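Local coordinates for DUF1460 domain-containing protein (Legionella pneumophila subsp. pneumophila, PDB 2IM9) that is of unknown function but belongs to an N-acetylmuramoyl-L-alanine amidase-like family, which suggests a role in cleaving cell-wall peptidoglycan, at residues Y82-R87 with E199-E204. Residues are numbered along the deposited sequence; the frame is centred on the assembly and turned at random.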
loop_
_atom_site.group_PDB
_atom_site.type_symbol
_atom_site.label_atom_id
_atom_site.label_comp_id
_atom_site.label_asym_id
_atom_site.label_seq_id
_atom_site.Cartn_x
_atom_site.Cartn_y
_atom_site.Cartn_z
ATOM N N TYR A 82 -4.249 -20.495 -4.327
ATOM C CA TYR A 82 -5.422 -19.819 -3.731
ATOM C C TYR A 82 -5.911 -18.617 -4.520
ATOM O O TYR A 82 -7.113 -18.359 -4.563
ATOM C CB TYR A 82 -5.137 -19.398 -2.271
ATOM C CG TYR A 82 -4.636 -20.563 -1.462
ATOM C CD1 TYR A 82 -5.509 -21.576 -1.053
ATOM C CD2 TYR A 82 -3.283 -20.668 -1.123
ATOM C CE1 TYR A 82 -5.034 -22.698 -0.330
ATOM C CE2 TYR A 82 -2.798 -21.771 -0.388
ATOM C CZ TYR A 82 -3.688 -22.778 -0.006
ATOM O OH TYR A 82 -3.237 -23.873 0.692
ATOM N N ASP A 83 -4.992 -17.856 -5.114
ATOM C CA ASP A 83 -5.371 -16.608 -5.772
ATOM C C ASP A 83 -4.589 -16.451 -7.065
ATOM O O ASP A 83 -3.411 -16.101 -7.039
ATOM C CB ASP A 83 -5.116 -15.402 -4.845
ATOM C CG ASP A 83 -5.658 -14.095 -5.416
ATOM O OD1 ASP A 83 -6.035 -14.045 -6.632
ATOM O OD2 ASP A 83 -5.740 -13.114 -4.640
ATOM N N GLN A 84 -5.262 -16.722 -8.185
ATOM C CA GLN A 84 -4.610 -16.796 -9.512
ATOM C C GLN A 84 -4.707 -15.492 -10.301
ATOM O O GLN A 84 -4.509 -15.468 -11.534
ATOM C CB GLN A 84 -5.199 -17.974 -10.312
ATOM C CG GLN A 84 -5.034 -19.337 -9.580
ATOM C CD GLN A 84 -5.557 -20.521 -10.398
ATOM O OE1 GLN A 84 -6.418 -20.367 -11.276
ATOM N NE2 GLN A 84 -5.041 -21.705 -10.099
ATOM N N PHE A 85 -4.997 -14.396 -9.598
ATOM C CA PHE A 85 -4.847 -13.077 -10.211
ATOM C C PHE A 85 -3.353 -12.811 -10.504
ATOM O O PHE A 85 -2.470 -13.452 -9.896
ATOM C CB PHE A 85 -5.434 -11.997 -9.299
ATOM C CG PHE A 85 -6.847 -11.606 -9.647
ATOM C CD1 PHE A 85 -7.841 -12.584 -9.821
ATOM C CD2 PHE A 85 -7.178 -10.270 -9.847
ATOM C CE1 PHE A 85 -9.141 -12.235 -10.157
ATOM C CE2 PHE A 85 -8.501 -9.902 -10.180
ATOM C CZ PHE A 85 -9.480 -10.902 -10.323
ATOM N N PRO A 86 -3.069 -11.892 -11.443
ATOM C CA PRO A 86 -1.695 -11.711 -11.916
ATOM C C PRO A 86 -0.764 -11.224 -10.808
ATOM O O PRO A 86 -1.202 -10.577 -9.850
ATOM C CB PRO A 86 -1.803 -10.627 -12.994
ATOM C CG PRO A 86 -3.184 -10.080 -12.915
ATOM C CD PRO A 86 -4.037 -10.983 -12.093
ATOM N N ARG A 87 0.523 -11.513 -10.966
ATOM C CA ARG A 87 1.537 -11.061 -10.018
ATOM C C ARG A 87 1.847 -9.569 -10.116
ATOM O O ARG A 87 2.288 -8.941 -9.134
ATOM C CB ARG A 87 2.807 -11.882 -10.244
ATOM C CG ARG A 87 2.591 -13.293 -9.723
ATOM C CD ARG A 87 3.650 -14.241 -10.230
ATOM N NE ARG A 87 3.481 -14.489 -11.656
ATOM C CZ ARG A 87 4.253 -15.305 -12.349
ATOM N NH1 ARG A 87 5.249 -15.931 -11.717
ATOM N NH2 ARG A 87 4.015 -15.488 -13.647
ATOM N N GLU A 199 -14.241 -24.334 -2.227
ATOM C CA GLU A 199 -14.521 -24.760 -0.855
ATOM C C GLU A 199 -13.369 -25.559 -0.257
ATOM O O GLU A 199 -12.944 -25.273 0.865
ATOM C CB GLU A 199 -15.825 -25.574 -0.789
ATOM N N LYS A 200 -12.852 -26.528 -1.020
ATOM C CA LYS A 200 -11.740 -27.374 -0.596
ATOM C C LYS A 200 -10.507 -26.537 -0.245
ATOM O O LYS A 200 -9.910 -26.699 0.820
ATOM C CB LYS A 200 -11.397 -28.391 -1.698
ATOM C CG LYS A 200 -10.042 -29.130 -1.526
ATOM C CD LYS A 200 -9.688 -29.997 -2.755
ATOM C CE LYS A 200 -8.565 -31.014 -2.442
ATOM N NZ LYS A 200 -7.173 -30.704 -2.995
ATOM N N ARG A 201 -10.145 -25.640 -1.154
ATOM C CA ARG A 201 -8.950 -24.839 -0.966
ATOM C C ARG A 201 -9.134 -23.863 0.179
ATOM O O ARG A 201 -8.182 -23.589 0.890
ATOM C CB ARG A 201 -8.568 -24.123 -2.256
ATOM C CG ARG A 201 -8.065 -25.112 -3.290
ATOM C CD ARG A 201 -7.750 -24.425 -4.594
ATOM N NE ARG A 201 -7.606 -25.416 -5.659
ATOM C CZ ARG A 201 -6.885 -25.235 -6.761
ATOM N NH1 ARG A 201 -6.212 -24.103 -6.957
ATOM N NH2 ARG A 201 -6.836 -26.200 -7.678
ATOM N N LEU A 202 -10.350 -23.337 0.350
ATOM C CA LEU A 202 -10.604 -22.446 1.498
ATOM C C LEU A 202 -10.360 -23.137 2.849
ATOM O O LEU A 202 -9.716 -22.566 3.721
ATOM C CB LEU A 202 -12.006 -21.864 1.452
ATOM C CG LEU A 202 -12.261 -20.781 2.511
ATOM C CD1 LEU A 202 -11.347 -19.565 2.343
ATOM C CD2 LEU A 202 -13.783 -20.418 2.454
ATOM N N VAL A 203 -10.860 -24.364 3.027
ATOM C CA VAL A 203 -10.610 -25.121 4.271
ATOM C C VAL A 203 -9.118 -25.319 4.486
ATOM O O VAL A 203 -8.609 -25.195 5.605
ATOM C CB VAL A 203 -11.331 -26.526 4.260
ATOM C CG1 VAL A 203 -10.898 -27.361 5.466
ATOM C CG2 VAL A 203 -12.833 -26.345 4.191
ATOM N N GLU A 204 -8.414 -25.615 3.400
ATOM C CA GLU A 204 -6.969 -25.820 3.452
ATOM C C GLU A 204 -6.238 -24.549 3.894
ATOM O O GLU A 204 -5.349 -24.576 4.774
ATOM C CB GLU A 204 -6.505 -26.243 2.074
ATOM C CG GLU A 204 -5.040 -26.537 1.939
ATOM C CD GLU A 204 -4.741 -26.868 0.494
ATOM O OE1 GLU A 204 -4.984 -28.024 0.086
ATOM O OE2 GLU A 204 -4.313 -25.955 -0.249
HETATM O O HOH W 1 -5.902 -24.637 -9.747
#
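Tyr82 meets helix 195-209 through its CD1-CE1 edge and its hydroxyl, which reach Arg201 and Glu204, about one helical turn apart. Its CE1 comes 3.5 Å from the backbone O of Arg201, and that oxygen sits at the ring edge near the ring plane, as expected for a C-H group facing a carbonyl. CD1 rests 4.2 Å from Arg201 CB. Glu204 OE2 lies 2.5 Å from Tyr82 OH in a weak hydrogen bond, not a settled one, since the same proton has another acceptor within reach. At 3.2 Å from Tyr82 CZ, Glu204 OE2 is set off the line of the C-O bond, on the CE1 side. The carboxylate stands nearly perpendicular to the ring (85°), so the two do not stack. Glu204 CG is anti to the backbone N (chi1 -178°) on an extended chain, which carries the carboxylate out to the hydroxyl; its OE1 forms a salt bridge with Arg81.

Next along the loop, Asp83 OD2 forms salt bridges with Arg133 and Arg189, while Asp83 OD1 accepts from Phe85 N at 3.2 Å, nearly straight at 164°. Gln84 approaches the Arg201 guanidinium without direct bonding, NE2 to NH1 being 4.1 Å; water 1 links them, held 2.8 Å from Arg201 NH2 and more weakly by Gln84 NE2. Ala80 O also accepts from that amide, and Glu197 pairs with Arg201 NE.

The loop between helices 53-63 and 95-107, with a local Asx turn at Asp83, thus packs at the surface of the amidase-like fold on helix 195-209, in a predicted coiled-coil region.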